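Local coordinates for protein dipicolinate synthase subunit B (Bacillus halodurans, PDB 3LQK) that probably forms one subunit of dipicolinate synthase, the flavoprotein-family partner in making the dipicolinic acid of bacterial spores, at residues A[77-80]-A[81-85]; A[142-145]-A[146-149]; A[186-189]-A[190-194]. All blocks are in the same frame, centred on the assembly; numbering follows the deposited sequence.

Contact 1: A[77-80]-A[81-85]; sequences KAEP and FGPKT
The F81 ring lies with one edge against the backbone oxygens of K77 and A78. F81 CE2 is 3.2 Å from K77 O, near the plane of the ring, and F81 CD2 is 3.3 Å from A78 O. With CG beside its own backbone N (chi1 -65°), the ring is carried back along the last turn of the helix. Over one ring face sits T85 OG1, offset toward the rim. F41 meets the ring edge-to-face, and V72 and L87 also touch it. With an alanine here the ring is gone, which would probably open a gap against F41 and V72 and leave T85 OG1 without its flat neighbour.

The backbone here tightens from alpha helix to a 3-10 turn. F81 N bonds to A78 O, and G82 N bonds to E79 O at 3.1 Å. This turn follows helix 75-78, and the loop beyond it leads to strand 89-95 of the parallel part of the sheet. P80 O then takes two donors, K84 N and T85 N, each at 2.9 Å. K84 N lies in the carbonyl plane, while T85 N is tilted 33° from it. The pair of bonds curls the chain round that one oxygen.

The outer side is looser. The E79 chain crosses the P83 ring at about a right angle, with E79 OE2 3.9 Å from P83 CG. A bound phosphate ion, probably from the crystallisation liquor, lies about 3 Å from the E79 side chain. K84 sets its CB against P80 CB at 4.1 Å, then extends away into an exposed position.

Contact 2: A[142-145]-A[146-149]; sequences NIMR and LMAT
L146 N bonds to N142 O at 3.0 Å, and M147 N bonds to I143 O at the same 3.0 Å. These are regular alpha-helical bonds. The bond from A148 N to M144 O is longer, 3.2 Å, and A148 N also makes a weak bond to R145 O. The bonding pattern becomes less regular. T149 N reaches back three residues to L146 O.

R145 O has a stronger partner in a side chain. T149 OG1 donates to it at 2.7 Å from above the carbonyl plane. The hydroxyl gets there because chi1 of -64° sets OG1 beside the backbone N of T149, turned back to the helix. M144 and M147, both selenomethionine in this crystal, lie side by side and point the same way, with M144 SE 4.2 Å from M147 CG. M144 also packs on M144 of a second subunit. L146 tucks its CG 3.3 Å from N142 O and covers F103, I152 and F154. The R145 guanidinium is held chiefly by A104 O through NH1. The same NH1 makes a weak bond to N142 OD1, while N142 ND2 bonds to N139.

The inner face of the helix thus meets strand 152-159 and helix 97-104, and another face meets neighbouring subunits. This is the helix of a beta-alpha-beta crossover from strand 126-132 to strand 152-159.

Contact 3: A[186-189]-A[190-194]; sequences GQQY and QPVLI
A cis peptide bond joins Q190 to P191, and the oxygen of that peptide, Q190 O, lies over one face of the Y189 ring. Q190 O is 4.0 Å from Y189 CZ, so the approach is loose. The backbone from Y189 to V192, with the cis proline third in it, is consistent with a type VIb turn. The tail containing this turn leaves helix 176-184 through a Schellman motif. G186 is its C-prime residue, with a positive phi of 83° that suits glycine.

Beyond that motif the chain is without regular helix or strand. No hydrogen bond joins 186-189 to 190-194. The hydrogen bonding comes from the Q188 side chain. Its chain starts out opposite the backbone N (chi1 176°) and bends at chi2, which brings the amide edge-on to Y189 O. Q188 NE2 then donates to Y189 O at 2.9 Å. The bond is nearly straight and lies on a lone pair of that oxygen, within the Q188 amide plane. The same nitrogen bonds to F154 O of strand 152-159. Two acceptors therefore fix the turn of the amide and tie the tail to the sheet.

Q190 bends back along the chain, with Q190 CG 3.6 Å from Q188 O. The Y189 ring packs on T179, A182 and P156, while V192 pairs by backbone bonds with F157 and L193 N bonds to the side chain of Q159 of a second subunit. The V192 side chain crosses that of Q188 at about a right angle. V192 CB stands 3.9 Å from Y189 O, and V192 CG2 touches Q188 NE2 at 3.6 Å.

Contacts 2 and 3 are neighbours, with centres about 13 Å apart. They touch where M147 SE meets V192 CG2 at 4.3 Å. F154 of strand 152-159 serves both, and on the side of contact 2 it is packed by I143, L146 and M147 of helix 140-147. M147 and V192 also share a partner, L136 of a second subunit, so both contacts belong to the subunit interface. Contact 1 stands apart. Its centre is about 25 Å from that of contact 2 and about 28 Å from that of contact 3, and no other chain of the assembly touches it. The phosphate is at contact 1, far from the other two, and does not by itself mark a functional site.

Contact 1: A[77-80]-A[81-85]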
ATOM      1  N   LYS A  77      22.439  23.058  -0.448  1.00 18.30           N
ATOM      2  CA  LYS A  77      21.752  24.277  -0.889  1.00 18.79           C
ATOM      3  C   LYS A  77      20.219  24.223  -0.714  1.00 18.15           C
ATOM      4  O   LYS A  77      19.560  25.272  -0.548  1.00 19.37           O
ATOM      5  CB  LYS A  77      22.099  24.568  -2.360  1.00 19.25           C
ATOM      6  CG  LYS A  77      23.465  25.284  -2.572  1.00 21.14           C
ATOM      7  CD  LYS A  77      23.828  25.285  -4.056  1.00 22.93           C
ATOM      8  CE  LYS A  77      25.252  25.834  -4.334  1.00 26.52           C
ATOM      9  NZ  LYS A  77      25.600  25.588  -5.771  1.00 25.44           N
ATOM     10  N   ALA A  78      19.649  23.020  -0.759  1.00 16.58           N
ATOM     11  CA  ALA A  78      18.189  22.828  -0.696  1.00 15.75           C
ATOM     12  C   ALA A  78      17.676  22.860   0.702  1.00 17.02           C
ATOM     13  O   ALA A  78      16.564  23.294   0.945  1.00 15.21           O
ATOM     14  CB  ALA A  78      17.772  21.490  -1.364  1.00 15.61           C
ATOM     15  N   GLU A  79      18.487  22.402   1.648  1.00 19.11           N
ATOM     16  CA  GLU A  79      18.013  22.223   3.017  1.00 20.53           C
ATOM     17  C   GLU A  79      17.510  23.480   3.764  1.00 18.92           C
ATOM     18  O   GLU A  79      16.545  23.395   4.540  1.00 18.89           O
ATOM     19  CB  GLU A  79      19.101  21.490   3.819  1.00 21.84           C
ATOM     20  CG  GLU A  79      18.689  21.086   5.250  1.00 29.12           C
ATOM     21  CD  GLU A  79      18.833  22.244   6.274  1.00 34.39           C
ATOM     22  OE1 GLU A  79      19.522  23.279   5.978  1.00 33.57           O
ATOM     23  OE2 GLU A  79      18.194  22.118   7.357  1.00 39.61           O
ATOM     24  N   PRO A  80      18.167  24.631   3.569  1.00 17.76           N
ATOM     25  CA  PRO A  80      17.717  25.871   4.215  1.00 16.94           C
ATOM     26  C   PRO A  80      16.353  26.355   3.808  1.00 16.01           C
ATOM     27  O   PRO A  80      15.792  27.164   4.511  1.00 14.89           O
ATOM     28  CB  PRO A  80      18.738  26.901   3.791  1.00 18.10           C
ATOM     29  CG  PRO A  80      20.002  26.038   3.517  1.00 19.48           C
ATOM     30  CD  PRO A  80      19.448  24.798   2.873  1.00 18.15           C
ATOM     31  N   PHE A  81      15.823  25.874   2.684  1.00 14.52           N
ATOM     32  CA  PHE A  81      14.417  26.173   2.325  1.00 13.95           C
ATOM     33  C   PHE A  81      13.351  25.619   3.282  1.00 14.71           C
ATOM     34  O   PHE A  81      12.178  25.931   3.112  1.00 13.23           O
ATOM     35  CB  PHE A  81      14.126  25.792   0.890  1.00 12.91           C
ATOM     36  CG  PHE A  81      14.903  26.596  -0.061  1.00 13.96           C
ATOM     37  CD1 PHE A  81      14.388  27.770  -0.583  1.00 14.95           C
ATOM     38  CD2 PHE A  81      16.217  26.252  -0.371  1.00 11.82           C
ATOM     39  CE1 PHE A  81      15.160  28.569  -1.446  1.00 13.13           C
ATOM     40  CE2 PHE A  81      16.986  27.022  -1.243  1.00 11.91           C
ATOM     41  CZ  PHE A  81      16.441  28.173  -1.802  1.00 11.36           C
ATOM     42  N   GLY A  82      13.773  24.841   4.288  1.00 15.39           N
ATOM     43  CA  GLY A  82      12.931  24.488   5.426  1.00 17.06           C
ATOM     44  C   GLY A  82      12.962  25.571   6.495  1.00 17.32           C
ATOM     45  O   GLY A  82      12.013  26.330   6.624  1.00 16.77           O
ATOM     46  N   PRO A  83      14.053  25.627   7.272  1.00 18.26           N
ATOM     47  CA  PRO A  83      14.067  26.528   8.424  1.00 19.41           C
ATOM     48  C   PRO A  83      14.443  28.006   8.161  1.00 20.56           C
ATOM     49  O   PRO A  83      13.994  28.860   8.929  1.00 20.33           O
ATOM     50  CB  PRO A  83      15.090  25.868   9.361  1.00 19.36           C
ATOM     51  CG  PRO A  83      15.962  25.056   8.491  1.00 18.93           C
ATOM     52  CD  PRO A  83      15.051  24.545   7.417  1.00 18.05           C
ATOM     53  N   LYS A  84      15.218  28.310   7.106  1.00 21.25           N
ATOM     54  CA  LYS A  84      15.778  29.668   6.921  1.00 22.43           C
ATOM     55  C   LYS A  84      15.092  30.497   5.874  1.00 21.13           C
ATOM     56  O   LYS A  84      14.793  31.645   6.145  1.00 19.20           O
ATOM     57  CB  LYS A  84      17.273  29.621   6.548  1.00 24.50           C
ATOM     58  CG  LYS A  84      18.169  30.340   7.586  1.00 31.68           C
ATOM     59  CD  LYS A  84      19.702  30.323   7.219  1.00 39.30           C
ATOM     60  CE  LYS A  84      20.590  30.378   8.551  1.00 43.22           C
ATOM     61  NZ  LYS A  84      22.104  30.248   8.406  1.00 43.69           N
ATOM     62  N   THR A  85      14.897  29.937   4.664  1.00 19.86           N
ATOM     63  CA  THR A  85      14.401  30.710   3.502  1.00 20.34           C
ATOM     64  C   THR A  85      13.183  29.998   2.887  1.00 19.64           C
ATOM     65  O   THR A  85      13.264  29.488   1.793  1.00 19.58           O
ATOM     66  CB  THR A  85      15.494  30.903   2.426  1.00 20.95           C
ATOM     67  OG1 THR A  85      15.973  29.625   1.957  1.00 19.77           O
ATOM     68  CG2 THR A  85      16.737  31.757   2.970  1.00 21.84           C
TER

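Contact 2: A[142-145]-A[146-149]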
ATOM      1  N   ASN A 142       1.069   5.748  -6.946  1.00  8.67           N
ATOM      2  CA  ASN A 142       1.909   6.794  -6.454  1.00  9.06           C
ATOM      3  C   ASN A 142       1.226   8.146  -6.712  1.00  9.24           C
ATOM      4  O   ASN A 142       1.125   8.999  -5.824  1.00  8.36           O
ATOM      5  CB  ASN A 142       3.303   6.754  -7.104  1.00  8.91           C
ATOM      6  CG  ASN A 142       4.127   5.528  -6.701  1.00 11.74           C
ATOM      7  OD1 ASN A 142       4.073   5.079  -5.579  1.00  9.10           O
ATOM      8  ND2 ASN A 142       4.972   5.071  -7.590  1.00 12.00           N
ATOM      9  N   ILE A 143       0.770   8.313  -7.941  1.00  9.23           N
ATOM     10  CA  ILE A 143       0.052   9.515  -8.351  1.00  9.78           C
ATOM     11  C   ILE A 143      -1.175   9.739  -7.501  1.00  9.67           C
ATOM     12  O   ILE A 143      -1.400  10.834  -6.987  1.00 10.41           O
ATOM     13  CB  ILE A 143      -0.368   9.411  -9.855  1.00  9.63           C
ATOM     14  CG1 ILE A 143       0.927   9.511 -10.703  1.00 10.65           C
ATOM     15  CG2 ILE A 143      -1.367  10.505 -10.204  1.00  7.78           C
ATOM     16  CD1 ILE A 143       0.772   9.376 -12.148  1.00  7.44           C
HETATM   17  N   MSE A 144      -1.975   8.697  -7.332  1.00  9.09           N
HETATM   18  CA  MSE A 144      -3.222   8.865  -6.575  1.00  8.33           C
HETATM   19  C   MSE A 144      -2.909   9.027  -5.121  1.00  8.31           C
HETATM   20  O   MSE A 144      -3.568   9.814  -4.442  1.00  9.54           O
HETATM   21  CB  MSE A 144      -4.147   7.680  -6.768  1.00  8.99           C
HETATM   22  CG  MSE A 144      -4.868   7.685  -8.101  1.00 12.33           C
HETATM   23 SE   MSE A 144      -5.681   9.427  -8.449  0.75 18.09          SE
HETATM   24  CE  MSE A 144      -5.860   9.302 -10.358  1.00 26.85           C
ATOM     25  N   ARG A 145      -1.872   8.405  -4.610  1.00  8.50           N
ATOM     26  CA  ARG A 145      -1.456   8.722  -3.265  1.00  9.51           C
ATOM     27  C   ARG A 145      -1.137  10.232  -3.076  1.00  9.72           C
ATOM     28  O   ARG A 145      -1.622  10.861  -2.190  1.00  9.56           O
ATOM     29  CB  ARG A 145      -0.292   7.857  -2.806  1.00 10.29           C
ATOM     30  CG  ARG A 145       0.134   8.105  -1.369  1.00 15.30           C
ATOM     31  CD  ARG A 145       1.399   7.392  -0.930  1.00 19.11           C
ATOM     32  NE  ARG A 145       1.346   5.982  -1.184  1.00 22.44           N
ATOM     33  CZ  ARG A 145       2.196   5.301  -1.945  1.00 30.67           C
ATOM     34  NH1 ARG A 145       3.212   5.871  -2.532  1.00 31.24           N
ATOM     35  NH2 ARG A 145       2.025   4.027  -2.131  1.00 33.80           N
ATOM     36  N   LEU A 146      -0.360  10.785  -3.976  1.00  9.00           N
ATOM     37  CA  LEU A 146       0.009  12.185  -3.886  1.00  9.04           C
ATOM     38  C   LEU A 146      -1.203  13.128  -4.003  1.00  9.52           C
ATOM     39  O   LEU A 146      -1.283  14.108  -3.302  1.00  9.19           O
ATOM     40  CB  LEU A 146       1.042  12.502  -4.989  1.00  9.25           C
ATOM     41  CG  LEU A 146       2.442  11.904  -4.840  1.00  8.35           C
ATOM     42  CD1 LEU A 146       3.198  11.977  -6.161  1.00 10.71           C
ATOM     43  CD2 LEU A 146       3.286  12.497  -3.672  1.00  6.60           C
HETATM   44  N   MSE A 147      -2.112  12.819  -4.923  1.00 10.46           N
HETATM   45  CA  MSE A 147      -3.315  13.609  -5.238  1.00 11.80           C
HETATM   46  C   MSE A 147      -4.184  13.752  -3.998  1.00 12.08           C
HETATM   47  O   MSE A 147      -4.931  14.746  -3.889  1.00 11.41           O
HETATM   48  CB  MSE A 147      -4.211  12.850  -6.252  1.00 11.21           C
HETATM   49  CG  MSE A 147      -3.944  13.128  -7.694  1.00 19.89           C
HETATM   50 SE   MSE A 147      -4.744  14.856  -8.186  0.75 23.52          SE
HETATM   51  CE  MSE A 147      -6.605  14.359  -8.012  1.00 26.45           C
ATOM     52  N   ALA A 148      -4.158  12.716  -3.130  1.00 11.86           N
ATOM     53  CA  ALA A 148      -4.980  12.712  -1.894  1.00 12.66           C
ATOM     54  C   ALA A 148      -4.246  13.253  -0.652  1.00 12.60           C
ATOM     55  O   ALA A 148      -4.849  13.354   0.399  1.00 13.37           O
ATOM     56  CB  ALA A 148      -5.525  11.253  -1.597  1.00 13.39           C
ATOM     57  N   THR A 149      -2.973  13.631  -0.775  1.00 11.86           N
ATOM     58  CA  THR A 149      -2.145  13.949   0.359  1.00 12.13           C
ATOM     59  C   THR A 149      -2.235  15.425   0.672  1.00 12.42           C
ATOM     60  O   THR A 149      -2.324  16.255  -0.260  1.00 11.83           O
ATOM     61  CB  THR A 149      -0.654  13.633   0.076  1.00 13.43           C
ATOM     62  OG1 THR A 149      -0.510  12.239  -0.116  1.00 16.25           O
ATOM     63  CG2 THR A 149       0.250  14.085   1.196  1.00  9.17           C
TER

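Contact 3: A[186-189]-A[190-194]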
ATOM      1  N   GLY A 186      -5.085  26.730  -0.743  1.00 14.83           N
ATOM      2  CA  GLY A 186      -5.429  25.450  -0.197  1.00 15.07           C
ATOM      3  C   GLY A 186      -6.328  24.623  -1.084  1.00 14.97           C
ATOM      4  O   GLY A 186      -6.946  23.713  -0.596  1.00 14.06           O
ATOM      5  N   GLN A 187      -6.362  24.890  -2.388  1.00 15.63           N
ATOM      6  CA  GLN A 187      -7.292  24.187  -3.296  1.00 15.99           C
ATOM      7  C   GLN A 187      -6.565  23.574  -4.500  1.00 14.41           C
ATOM      8  O   GLN A 187      -5.582  24.160  -5.017  1.00 13.13           O
ATOM      9  CB  GLN A 187      -8.372  25.158  -3.867  1.00 16.99           C
ATOM     10  CG  GLN A 187      -9.214  25.961  -2.880  1.00 22.39           C
ATOM     11  CD  GLN A 187     -10.010  25.077  -1.919  1.00 32.53           C
ATOM     12  OE1 GLN A 187     -10.312  23.916  -2.223  1.00 36.04           O
ATOM     13  NE2 GLN A 187     -10.348  25.621  -0.732  1.00 38.88           N
ATOM     14  N   GLN A 188      -7.084  22.432  -4.942  1.00 11.39           N
ATOM     15  CA  GLN A 188      -6.800  21.830  -6.208  1.00 11.02           C
ATOM     16  C   GLN A 188      -7.599  22.568  -7.297  1.00 11.32           C
ATOM     17  O   GLN A 188      -8.814  22.615  -7.246  1.00  9.99           O
ATOM     18  CB  GLN A 188      -7.230  20.334  -6.218  1.00 10.47           C
ATOM     19  CG  GLN A 188      -7.049  19.650  -7.556  1.00  8.92           C
ATOM     20  CD  GLN A 188      -5.575  19.691  -8.095  1.00  5.52           C
ATOM     21  OE1 GLN A 188      -4.664  19.136  -7.483  1.00  8.95           O
ATOM     22  NE2 GLN A 188      -5.376  20.310  -9.248  1.00  6.56           N
ATOM     23  N   TYR A 189      -6.894  23.083  -8.302  1.00 11.18           N
ATOM     24  CA  TYR A 189      -7.490  23.729  -9.451  1.00 10.53           C
ATOM     25  C   TYR A 189      -8.217  22.692 -10.291  1.00 11.67           C
ATOM     26  O   TYR A 189      -7.728  21.563 -10.475  1.00 10.85           O
ATOM     27  CB  TYR A 189      -6.384  24.434 -10.270  1.00 10.07           C
ATOM     28  CG  TYR A 189      -6.866  25.155 -11.510  1.00  9.85           C
ATOM     29  CD1 TYR A 189      -7.592  26.348 -11.451  1.00  9.65           C
ATOM     30  CD2 TYR A 189      -6.579  24.645 -12.733  1.00 14.09           C
ATOM     31  CE1 TYR A 189      -8.033  27.004 -12.664  1.00 13.65           C
ATOM     32  CE2 TYR A 189      -6.989  25.253 -13.908  1.00 16.28           C
ATOM     33  CZ  TYR A 189      -7.719  26.400 -13.885  1.00 13.71           C
ATOM     34  OH  TYR A 189      -8.063  26.872 -15.093  1.00 16.73           O
ATOM     35  N   GLN A 190      -9.376  23.082 -10.820  1.00 12.03           N
ATOM     36  CA  GLN A 190     -10.294  22.179 -11.471  1.00 12.88           C
ATOM     37  C   GLN A 190     -10.665  22.687 -12.797  1.00 13.33           C
ATOM     38  O   GLN A 190     -10.725  23.879 -12.969  1.00 15.23           O
ATOM     39  CB  GLN A 190     -11.559  22.047 -10.654  1.00 13.33           C
ATOM     40  CG  GLN A 190     -11.405  21.301  -9.331  1.00 13.03           C
ATOM     41  CD  GLN A 190     -10.894  19.848  -9.442  1.00 13.64           C
ATOM     42  OE1 GLN A 190     -10.425  19.264  -8.424  1.00 11.00           O
ATOM     43  NE2 GLN A 190     -10.981  19.257 -10.620  1.00  8.24           N
ATOM     44  N   PRO A 191     -10.918  21.808 -13.788  1.00 14.50           N
ATOM     45  CA  PRO A 191     -10.835  20.382 -13.828  1.00 12.96           C
ATOM     46  C   PRO A 191      -9.399  19.920 -13.808  1.00 12.70           C
ATOM     47  O   PRO A 191      -8.552  20.444 -14.494  1.00 13.02           O
ATOM     48  CB  PRO A 191     -11.527  20.032 -15.144  1.00 14.10           C
ATOM     49  CG  PRO A 191     -11.374  21.258 -16.026  1.00 16.16           C
ATOM     50  CD  PRO A 191     -11.471  22.379 -15.044  1.00 15.29           C
ATOM     51  N   VAL A 192      -9.102  18.936 -12.973  1.00 12.66           N
ATOM     52  CA  VAL A 192      -7.786  18.404 -12.901  1.00 10.98           C
ATOM     53  C   VAL A 192      -7.552  17.407 -14.015  1.00 11.47           C
ATOM     54  O   VAL A 192      -6.415  17.139 -14.387  1.00 11.03           O
ATOM     55  CB  VAL A 192      -7.493  17.834 -11.497  1.00 12.40           C
ATOM     56  CG1 VAL A 192      -8.463  16.669 -11.171  1.00  8.29           C
ATOM     57  CG2 VAL A 192      -5.983  17.446 -11.363  1.00  9.60           C
ATOM     58  N   LEU A 193      -8.612  16.849 -14.562  1.00 13.04           N
ATOM     59  CA  LEU A 193      -8.466  15.925 -15.682  1.00 14.18           C
ATOM     60  C   LEU A 193      -8.817  16.704 -16.933  1.00 15.96           C
ATOM     61  O   LEU A 193      -9.941  17.236 -17.045  1.00 15.47           O
ATOM     62  CB  LEU A 193      -9.421  14.761 -15.549  1.00 14.45           C
ATOM     63  CG  LEU A 193      -8.923  13.498 -14.861  1.00 18.05           C
ATOM     64  CD1 LEU A 193      -8.116  13.782 -13.659  1.00 21.17           C
ATOM     65  CD2 LEU A 193     -10.014  12.457 -14.572  1.00 14.93           C
ATOM     66  N   ILE A 194      -7.867  16.817 -17.843  1.00 17.19           N
ATOM     67  CA  ILE A 194      -8.123  17.485 -19.112  1.00 19.51           C
ATOM     68  C   ILE A 194      -7.811  16.581 -20.338  1.00 22.19           C
ATOM     69  O   ILE A 194      -7.297  15.455 -20.185  1.00 21.91           O
ATOM     70  CB  ILE A 194      -7.377  18.843 -19.157  1.00 19.14           C
ATOM     71  CG1 ILE A 194      -5.858  18.706 -18.843  1.00 17.41           C
ATOM     72  CG2 ILE A 194      -8.050  19.852 -18.174  1.00 18.85           C
ATOM     73  CD1 ILE A 194      -5.070  17.961 -19.828  1.00 14.02           C
TER